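Transcription factor SKN7 (Chaetomium thermophilum, PDB 5D5W) binds heat-shock-element DNA through its HSF-type domain and probably controls transcription in response to osmotic and oxidative stress. Local coordinates at residues Leu8-Glu13 with Phe90-Lys95; Ser29-Asn35 with Gly79-Phe85; Leu59-Asp63 with Asp99-Arg103. Numbering follows the deposited sequence.

Interaction 1: residues Leu8-Glu13 with Phe90-Lys95; sequences LYKMLE and FRADRK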
# COMPACT_ATOMS: atom_id res chain seq x y z
N LEU B 8 4.38 -16.81 7.29
CA LEU B 8 4.38 -15.63 8.13
C LEU B 8 5.30 -15.86 9.32
O LEU B 8 6.22 -15.10 9.57
CB LEU B 8 2.96 -15.33 8.60
CG LEU B 8 2.72 -14.05 9.38
CD1 LEU B 8 3.06 -12.84 8.54
CD2 LEU B 8 1.27 -14.00 9.83
N TYR B 9 5.06 -16.96 10.04
CA TYR B 9 5.86 -17.31 11.21
C TYR B 9 7.35 -17.41 10.90
O TYR B 9 8.18 -16.91 11.66
CB TYR B 9 5.39 -18.63 11.82
CG TYR B 9 5.93 -18.88 13.21
CD1 TYR B 9 5.20 -18.51 14.33
CD2 TYR B 9 7.19 -19.46 13.40
CE1 TYR B 9 5.69 -18.73 15.61
CE2 TYR B 9 7.69 -19.68 14.67
CZ TYR B 9 6.94 -19.32 15.78
OH TYR B 9 7.44 -19.54 17.05
N LYS B 10 7.68 -18.07 9.79
CA LYS B 10 9.07 -18.31 9.38
C LYS B 10 9.78 -17.01 9.00
O LYS B 10 10.98 -16.84 9.24
CB LYS B 10 9.12 -19.30 8.20
CG LYS B 10 10.48 -19.98 8.03
CD LYS B 10 10.38 -21.32 7.31
CE LYS B 10 10.23 -21.17 5.80
NZ LYS B 10 10.31 -22.48 5.08
N MET B 11 9.02 -16.09 8.41
CA MET B 11 9.49 -14.75 8.09
C MET B 11 9.92 -14.04 9.37
O MET B 11 10.94 -13.35 9.41
CB MET B 11 8.34 -13.97 7.43
CG MET B 11 8.72 -12.85 6.49
SD MET B 11 7.21 -12.07 5.87
CE MET B 11 6.64 -11.29 7.37
N LEU B 12 9.13 -14.23 10.42
CA LEU B 12 9.39 -13.61 11.71
C LEU B 12 10.44 -14.38 12.52
O LEU B 12 10.94 -13.87 13.52
CB LEU B 12 8.08 -13.52 12.51
CG LEU B 12 7.05 -12.50 12.01
CD1 LEU B 12 5.64 -12.84 12.47
CD2 LEU B 12 7.43 -11.11 12.48
N GLU B 13 10.79 -15.58 12.07
CA GLU B 13 11.76 -16.43 12.75
C GLU B 13 13.19 -16.04 12.36
O GLU B 13 14.16 -16.64 12.85
CB GLU B 13 11.48 -17.91 12.41
CG GLU B 13 11.82 -18.92 13.50
CD GLU B 13 11.17 -20.29 13.27
OE1 GLU B 13 10.82 -20.97 14.26
OE2 GLU B 13 11.01 -20.70 12.09
N PHE B 90 -1.68 -16.53 17.16
CA PHE B 90 -0.37 -16.36 16.49
C PHE B 90 0.55 -15.64 17.46
O PHE B 90 0.44 -14.43 17.63
CB PHE B 90 -0.54 -15.55 15.19
CG PHE B 90 0.71 -15.44 14.34
CD1 PHE B 90 1.14 -16.51 13.57
CD2 PHE B 90 1.41 -14.25 14.26
CE1 PHE B 90 2.27 -16.41 12.77
CE2 PHE B 90 2.53 -14.14 13.46
CZ PHE B 90 2.96 -15.22 12.71
N ARG B 91 1.42 -16.40 18.12
CA ARG B 91 2.38 -15.83 19.07
C ARG B 91 3.73 -16.48 18.90
O ARG B 91 3.85 -17.56 18.34
CB ARG B 91 1.93 -16.04 20.50
CG ARG B 91 0.46 -15.80 20.75
CD ARG B 91 0.23 -15.56 22.22
NE ARG B 91 -1.17 -15.74 22.59
CZ ARG B 91 -1.71 -15.29 23.73
NH1 ARG B 91 -0.98 -14.62 24.62
NH2 ARG B 91 -3.00 -15.52 23.97
N ALA B 92 4.76 -15.81 19.42
CA ALA B 92 6.15 -16.24 19.24
C ALA B 92 6.44 -17.64 19.81
O ALA B 92 7.17 -18.42 19.20
CB ALA B 92 7.09 -15.21 19.85
N ASP B 93 5.87 -17.94 20.98
CA ASP B 93 6.06 -19.23 21.65
C ASP B 93 5.01 -20.29 21.25
O ASP B 93 5.34 -21.47 21.13
CB ASP B 93 6.06 -19.04 23.18
CG ASP B 93 5.01 -18.03 23.64
OD1 ASP B 93 3.96 -18.46 24.17
OD2 ASP B 93 5.25 -16.82 23.45
N ARG B 94 3.77 -19.86 21.04
CA ARG B 94 2.69 -20.76 20.60
C ARG B 94 2.85 -21.14 19.12
O ARG B 94 2.02 -20.77 18.28
CB ARG B 94 1.33 -20.09 20.82
CG ARG B 94 0.98 -19.80 22.27
CD ARG B 94 0.30 -20.97 22.96
NE ARG B 94 -0.30 -20.59 24.25
CZ ARG B 94 -1.10 -21.36 24.98
NH1 ARG B 94 -1.58 -20.91 26.13
NH2 ARG B 94 -1.43 -22.59 24.57
N LYS B 95 3.91 -21.89 18.82
CA LYS B 95 4.23 -22.29 17.45
C LYS B 95 3.38 -23.47 16.97
O LYS B 95 3.26 -23.70 15.77
CB LYS B 95 5.72 -22.67 17.35
CG LYS B 95 6.19 -23.01 15.94
CD LYS B 95 7.56 -23.68 15.94
CE LYS B 95 7.75 -24.53 14.69
NZ LYS B 95 7.53 -23.78 13.43

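Interaction 2: residues Ser29-Asn35 with Gly79-Phe85; sequences SFVVLEN and GRDAWEF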
# COMPACT_ATOMS: atom_id res chain seq x y z
N SER B 29 1.95 -10.07 19.13
CA SER B 29 1.69 -9.45 17.82
C SER B 29 3.02 -9.25 17.08
O SER B 29 4.09 -9.41 17.68
CB SER B 29 0.99 -8.10 17.99
OG SER B 29 1.83 -7.14 18.60
N PHE B 30 2.95 -8.93 15.79
CA PHE B 30 4.15 -8.64 14.99
C PHE B 30 4.04 -7.27 14.32
O PHE B 30 2.95 -6.71 14.18
CB PHE B 30 4.44 -9.74 13.96
CG PHE B 30 3.58 -9.68 12.73
CD1 PHE B 30 4.04 -9.06 11.58
CD2 PHE B 30 2.32 -10.25 12.73
CE1 PHE B 30 3.24 -8.99 10.45
CE2 PHE B 30 1.53 -10.20 11.60
CZ PHE B 30 1.98 -9.57 10.46
N VAL B 31 5.20 -6.74 13.94
CA VAL B 31 5.31 -5.40 13.37
C VAL B 31 6.01 -5.48 12.03
O VAL B 31 7.03 -6.14 11.91
CB VAL B 31 6.16 -4.50 14.28
CG1 VAL B 31 6.10 -3.06 13.79
CG2 VAL B 31 5.69 -4.59 15.72
N VAL B 32 5.44 -4.80 11.03
CA VAL B 32 6.10 -4.58 9.73
C VAL B 32 6.35 -3.09 9.57
O VAL B 32 5.45 -2.28 9.80
CB VAL B 32 5.25 -5.10 8.55
CG1 VAL B 32 5.91 -4.74 7.22
CG2 VAL B 32 5.06 -6.61 8.64
N LEU B 33 7.56 -2.73 9.17
CA LEU B 33 8.04 -1.35 9.26
C LEU B 33 9.15 -1.15 8.24
O LEU B 33 10.00 -2.02 8.10
CB LEU B 33 8.56 -1.08 10.68
CG LEU B 33 9.41 0.17 10.94
CD1 LEU B 33 8.67 1.43 10.51
CD2 LEU B 33 9.80 0.24 12.42
N GLU B 34 9.14 -0.03 7.53
CA GLU B 34 10.08 0.23 6.42
C GLU B 34 9.55 -0.51 5.20
O GLU B 34 10.16 -1.46 4.69
CB GLU B 34 11.53 -0.18 6.77
CG GLU B 34 12.60 0.42 5.87
CD GLU B 34 14.02 0.03 6.30
OE1 GLU B 34 14.76 -0.56 5.48
OE2 GLU B 34 14.39 0.31 7.46
N ASN B 35 8.38 -0.05 4.74
CA ASN B 35 7.67 -0.67 3.63
C ASN B 35 8.51 -0.78 2.35
O ASN B 35 8.30 -1.68 1.55
CB ASN B 35 6.37 0.09 3.36
CG ASN B 35 5.29 -0.23 4.39
OD1 ASN B 35 4.11 -0.02 4.13
ND2 ASN B 35 5.69 -0.74 5.55
N GLY B 79 8.02 2.46 14.73
CA GLY B 79 8.67 3.41 13.84
C GLY B 79 7.62 4.40 13.36
O GLY B 79 6.65 4.68 14.09
N ARG B 80 7.79 4.90 12.15
CA ARG B 80 6.87 5.88 11.57
C ARG B 80 5.76 5.19 10.79
O ARG B 80 4.57 5.31 11.12
CB ARG B 80 7.64 6.85 10.65
CG ARG B 80 8.33 7.98 11.39
CD ARG B 80 7.36 9.12 11.69
NE ARG B 80 7.99 10.18 12.48
CZ ARG B 80 8.83 11.09 12.01
NH1 ARG B 80 9.20 11.11 10.73
NH2 ARG B 80 9.33 12.01 12.83
N ASP B 81 6.17 4.47 9.75
CA ASP B 81 5.26 3.70 8.91
C ASP B 81 5.28 2.24 9.36
O ASP B 81 5.62 1.33 8.60
CB ASP B 81 5.67 3.83 7.43
CG ASP B 81 5.65 5.27 6.94
OD1 ASP B 81 6.19 6.16 7.65
OD2 ASP B 81 5.12 5.52 5.83
N ALA B 82 4.92 2.04 10.62
CA ALA B 82 4.91 0.73 11.23
C ALA B 82 3.47 0.22 11.28
O ALA B 82 2.58 0.91 11.77
CB ALA B 82 5.50 0.78 12.62
N TRP B 83 3.27 -0.98 10.76
CA TRP B 83 1.98 -1.64 10.74
C TRP B 83 2.06 -2.80 11.71
O TRP B 83 2.96 -3.63 11.59
CB TRP B 83 1.69 -2.17 9.34
CG TRP B 83 1.44 -1.10 8.34
CD1 TRP B 83 2.30 -0.11 7.97
CD2 TRP B 83 0.25 -0.91 7.58
NE1 TRP B 83 1.71 0.69 7.03
CE2 TRP B 83 0.45 0.22 6.77
CE3 TRP B 83 -0.98 -1.58 7.52
CZ2 TRP B 83 -0.53 0.69 5.89
CZ3 TRP B 83 -1.94 -1.12 6.65
CH2 TRP B 83 -1.72 0.01 5.85
N GLU B 84 1.13 -2.87 12.66
CA GLU B 84 1.12 -3.96 13.63
C GLU B 84 -0.15 -4.78 13.48
O GLU B 84 -1.24 -4.21 13.45
CB GLU B 84 1.20 -3.40 15.04
CG GLU B 84 1.44 -4.47 16.08
CD GLU B 84 1.54 -3.92 17.49
OE1 GLU B 84 1.36 -2.70 17.67
OE2 GLU B 84 1.80 -4.72 18.41
N PHE B 85 -0.00 -6.11 13.41
CA PHE B 85 -1.15 -7.02 13.29
C PHE B 85 -1.17 -8.06 14.38
O PHE B 85 -0.12 -8.46 14.89
CB PHE B 85 -1.15 -7.72 11.95
CG PHE B 85 -1.35 -6.79 10.80
CD1 PHE B 85 -0.27 -6.14 10.23
CD2 PHE B 85 -2.62 -6.54 10.31
CE1 PHE B 85 -0.45 -5.26 9.18
CE2 PHE B 85 -2.81 -5.67 9.26
CZ PHE B 85 -1.72 -5.03 8.70

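Interaction 3: residues Leu59-Asp63 with Asp99-Arg103; sequences LNKYD and DNIRR. With nucleotides of chain A; nucleotides of chain C.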
# COMPACT_ATOMS: atom_id res chain seq x y z
N LEU B 59 -3.87 -11.18 5.67
CA LEU B 59 -3.91 -11.09 7.11
C LEU B 59 -5.36 -10.95 7.57
O LEU B 59 -5.76 -11.65 8.48
CB LEU B 59 -3.03 -9.93 7.61
CG LEU B 59 -1.50 -10.10 7.45
CD1 LEU B 59 -0.78 -8.76 7.56
CD2 LEU B 59 -0.91 -11.06 8.47
N ASN B 60 -6.14 -10.08 6.94
CA ASN B 60 -7.58 -9.97 7.26
C ASN B 60 -8.39 -11.22 6.88
O ASN B 60 -9.41 -11.52 7.49
CB ASN B 60 -8.22 -8.76 6.58
CG ASN B 60 -7.82 -7.44 7.22
OD1 ASN B 60 -7.71 -6.43 6.54
ND2 ASN B 60 -7.63 -7.45 8.53
N LYS B 61 -7.93 -11.94 5.87
CA LYS B 61 -8.60 -13.16 5.40
C LYS B 61 -8.49 -14.27 6.43
O LYS B 61 -9.42 -15.03 6.61
CB LYS B 61 -8.00 -13.62 4.07
CG LYS B 61 -8.99 -14.26 3.11
CD LYS B 61 -8.34 -14.54 1.76
CE LYS B 61 -9.37 -14.91 0.68
NZ LYS B 61 -8.78 -15.68 -0.46
N TYR B 62 -7.34 -14.37 7.08
CA TYR B 62 -7.09 -15.37 8.13
C TYR B 62 -7.30 -14.83 9.56
O TYR B 62 -6.79 -15.39 10.53
CB TYR B 62 -5.67 -15.91 8.00
CG TYR B 62 -5.47 -16.91 6.90
CD1 TYR B 62 -5.32 -18.26 7.17
CD2 TYR B 62 -5.41 -16.51 5.58
CE1 TYR B 62 -5.12 -19.18 6.16
CE2 TYR B 62 -5.21 -17.42 4.56
CZ TYR B 62 -5.06 -18.75 4.87
OH TYR B 62 -4.86 -19.64 3.85
N ASP B 63 -8.01 -13.71 9.67
CA ASP B 63 -8.50 -13.22 10.95
C ASP B 63 -7.45 -12.49 11.81
O ASP B 63 -7.58 -12.44 13.04
CB ASP B 63 -9.18 -14.37 11.72
CG ASP B 63 -10.27 -13.89 12.68
OD1 ASP B 63 -11.02 -12.95 12.32
OD2 ASP B 63 -10.39 -14.47 13.78
N ASP B 99 -1.92 -24.36 12.56
CA ASP B 99 -3.04 -24.92 11.80
C ASP B 99 -4.37 -24.66 12.53
O ASP B 99 -5.45 -24.95 11.99
CB ASP B 99 -2.84 -26.42 11.56
CG ASP B 99 -1.52 -26.72 10.88
OD1 ASP B 99 -1.12 -25.95 9.99
OD2 ASP B 99 -0.88 -27.73 11.26
N ASN B 100 -4.28 -24.11 13.74
CA ASN B 100 -5.43 -23.66 14.52
C ASN B 100 -5.79 -22.19 14.20
O ASN B 100 -6.43 -21.51 15.00
CB ASN B 100 -5.11 -23.82 16.02
CG ASN B 100 -6.35 -24.06 16.86
OD1 ASN B 100 -7.26 -24.80 16.47
ND2 ASN B 100 -6.39 -23.44 18.03
N ILE B 101 -5.34 -21.72 13.04
CA ILE B 101 -5.65 -20.39 12.53
C ILE B 101 -6.05 -20.54 11.07
O ILE B 101 -5.21 -20.95 10.26
CB ILE B 101 -4.40 -19.47 12.60
CG1 ILE B 101 -4.00 -19.21 14.06
CG2 ILE B 101 -4.66 -18.15 11.88
CD1 ILE B 101 -2.59 -18.66 14.21
N ARG B 102 -7.30 -20.23 10.73
CA ARG B 102 -7.73 -20.28 9.33
C ARG B 102 -9.05 -19.58 9.05
O ARG B 102 -9.84 -19.33 9.96
CB ARG B 102 -7.83 -21.74 8.84
CG ARG B 102 -7.62 -21.90 7.34
CD ARG B 102 -6.99 -23.25 6.99
NE ARG B 102 -6.21 -23.21 5.76
CZ ARG B 102 -5.44 -24.20 5.31
NH1 ARG B 102 -4.76 -24.06 4.17
NH2 ARG B 102 -5.33 -25.35 5.98
N ARG B 103 -9.24 -19.25 7.77
CA ARG B 103 -10.55 -18.89 7.20
C ARG B 103 -10.38 -18.71 5.69
O ARG B 103 -9.27 -18.56 5.19
CB ARG B 103 -11.12 -17.61 7.81
CG ARG B 103 -12.57 -17.33 7.41
CD ARG B 103 -12.81 -15.83 7.24
NE ARG B 103 -12.28 -15.05 8.36
CZ ARG B 103 -12.16 -13.72 8.37
NH1 ARG B 103 -12.54 -12.98 7.33
NH2 ARG B 103 -11.65 -13.12 9.44
P DT A 6 -8.72 -4.60 10.70
OP1 DT A 6 -9.05 -5.24 12.00
OP2 DT A 6 -7.38 -4.81 10.09
O5' DT A 6 -9.83 -5.03 9.66
C5' DT A 6 -11.21 -4.81 9.97
C4' DT A 6 -12.07 -5.26 8.82
O4' DT A 6 -11.85 -4.36 7.72
C3' DT A 6 -11.78 -6.67 8.29
O3' DT A 6 -12.94 -7.49 8.49
C2' DT A 6 -11.44 -6.45 6.82
C1' DT A 6 -12.03 -5.09 6.53
N1 DT A 6 -11.37 -4.35 5.45
C2 DT A 6 -12.12 -3.95 4.37
O2 DT A 6 -13.31 -4.19 4.27
N3 DT A 6 -11.43 -3.26 3.42
C4 DT A 6 -10.08 -2.94 3.43
O4 DT A 6 -9.60 -2.31 2.49
C5 DT A 6 -9.35 -3.38 4.59
C7 DT A 6 -7.89 -3.07 4.69
C6 DT A 6 -10.02 -4.06 5.53
P DG C 2 -3.73 -19.49 0.80
OP1 DG C 2 -2.47 -19.88 1.48
OP2 DG C 2 -4.80 -18.77 1.53
O5' DG C 2 -3.33 -18.61 -0.47
C5' DG C 2 -2.31 -19.06 -1.37
C4' DG C 2 -2.02 -18.02 -2.43
O4' DG C 2 -3.13 -17.92 -3.36
C3' DG C 2 -1.79 -16.60 -1.92
O3' DG C 2 -0.76 -16.05 -2.76
C2' DG C 2 -3.14 -15.94 -2.10
C1' DG C 2 -3.64 -16.59 -3.38
N9 DG C 2 -5.09 -16.68 -3.55
C8 DG C 2 -6.01 -17.14 -2.64
N7 DG C 2 -7.23 -17.15 -3.10
C5 DG C 2 -7.11 -16.71 -4.41
C6 DG C 2 -8.10 -16.51 -5.41
O6 DG C 2 -9.32 -16.72 -5.33
N1 DG C 2 -7.54 -16.03 -6.59
C2 DG C 2 -6.21 -15.77 -6.78
N2 DG C 2 -5.86 -15.31 -8.00
N3 DG C 2 -5.27 -15.96 -5.86
C4 DG C 2 -5.79 -16.42 -4.71
P DA A 7 -12.99 -9.00 7.94
OP1 DA A 7 -13.84 -9.78 8.88
OP2 DA A 7 -11.60 -9.46 7.66
O5' DA A 7 -13.77 -8.84 6.56
C5' DA A 7 -14.95 -8.02 6.50
C4' DA A 7 -15.52 -8.01 5.10
O4' DA A 7 -14.72 -7.14 4.27
C3' DA A 7 -15.53 -9.36 4.40
O3' DA A 7 -16.72 -9.43 3.61
C2' DA A 7 -14.29 -9.30 3.54
C1' DA A 7 -14.32 -7.85 3.11
N9 DA A 7 -13.05 -7.29 2.66
C8 DA A 7 -11.81 -7.38 3.24
N7 DA A 7 -10.86 -6.77 2.57
C5 DA A 7 -11.51 -6.24 1.47
C6 DA A 7 -11.07 -5.49 0.37
N6 DA A 7 -9.80 -5.11 0.20
N1 DA A 7 -11.98 -5.12 -0.55
C2 DA A 7 -13.25 -5.49 -0.38
N3 DA A 7 -13.79 -6.21 0.60
C4 DA A 7 -12.86 -6.56 1.50

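Interaction 1: residues Leu8-Glu13 with Phe90-Lys95
The side chains of Y9 and F90 join the end of helix 3-12 to an irregular chain segment that follows strand 82-86. Y9 has its chi1 near t, which sends the phenol out from the helix to the 90-95 backbone. There Y9 OH donates a very short hydrogen bond of 2.4 Å to A92 O. The edge of the same ring also passes R91 O, with Y9 CE1 3.5 Å away. F90 fills the space between Y9, L8 and L12, with F90 CE1 3.9 Å from Y9 CD1. Its CA-to-CB bond points sideways, but the t value of chi1 brings the ring in against the helix. L8 and L12, one turn apart, meet this ring differently. L8 is in the tp rotamer and lays CD2 over the ring face, a CH-pi contact with CD2 4.0 Å from the F90 centroid. L12 is mt and brings CD1 to the ring edge, 3.5 Å from F90 CE2. K95 runs extended through chi3. Its CG makes an off-centre CH-pi contact with the Y9 ring, 4.2 Å from the centroid. The chain then turns at chi4 (p), leaving K95 NZ 4.4 Å from E13 OE1. That is too far for a salt bridge. The CA-to-CB bond of R91 points away from the helix, and R91 NE hydrogen-bonds to P88 O. W23 meets both aromatic rings, and F64 packs edge-to-face on F90. L8, Y9, L12 and F90 form part of the hydrophobic core of the HSF-type DNA-binding domain, a winged helix-turn-helix fold.

Interaction 2: residues Ser29-Asn35 with Gly79-Phe85
F30 and F85 form the apolar centre. They lie on one face of an antiparallel strand pair in the winged helix-turn-helix sheet. Their rings are nearly parallel but slid apart, with centroids 6.0 Å apart, and F30 CE2 reaches F85 CB at 3.7 Å. V32 and W83 share this face, which looks onto helix 52-61 through L59, F52 and F55. On the reverse face V31, L33 and A82 pack together; V31 CG1 is 4.1 Å and L33 CD1 3.9 Å from A82 CB. The backbones bond in two hydrogen-bonded pairs. V32 N to W83 O is 2.8 Å and W83 N to V32 O 2.7 Å. F30 N to F85 O is 3.2 Å and F85 N to F30 O 3.1 Å. Towards the wing end, G79 lies close against L33, with G79 CA 3.7 Å from L33 CD2. D81 forms a salt bridge with K40 of the second subunit. At the other end, S29 OG donates a very short hydrogen bond of 2.4 Å to E84 OE2.

Interaction 3: residues Leu59-Asp63 with Asp99-Arg103
The chain runs extended into R103, the last modelled residue, whose side chain lies across the end of the helix that contacts DNA. Its NH2 forms a salt bridge with D63 OD1 at 3.0 Å, although the hydrogen bond within it is weak. R103 CB also lies 3.3 Å from K61 O. D63 has a positive phi and is the C-prime residue of the Schellman motif that ends helix 52-61. Its CA-to-CB bond points toward 99-103. Y62, just past the helix, packs beside R102, with Y62 CE1 3.9 Å from R102 CG. Its hydroxyl grips the DNA backbone: Y62 OH donates a very short bond of 2.5 Å to OP2 of DG2 in chain C. N60 ND2 holds OP2 of DT6 in chain A at 3.1 Å and also bonds to F64 O. K61 NZ approaches N7 of the DG2 base in chain C at 3.4 Å, as suits the recognition helix of a helix-turn-helix domain. On the protein side, Y62 meets F4 and V5 of helix 3-12. I101 also rests on V5, and its carbonyl bonds to S2. The C-terminal segment thus runs beside the start of helix 3-12 and the end of helix 52-61, beyond strand 82-86.

Overall arrangement
Residues from all three sets of segments meet in one hydrophobic core. F30 of interaction 2 is a common point: its CB lies 3.6 Å from L12 CD2, and its CD2 4.0 Å from F90 CE2, both of interaction 1. L59 lies in segment 59-63 but does not touch 99-103. Its CD2 is 3.9 Å from L8 CD2, and its CD1 3.8 Å from F85 CD1. Through L59, helix 52-61 packs on helix 3-12 and the sheet. I101 of interaction 3 brings CD1 3.8 Å from F90 N. Interaction 3 touches the DNA directly. The nearest atom of interaction 2 is about 5 Å from the DNA. The nearest atom of interaction 1 is about 9 Å from the DNA.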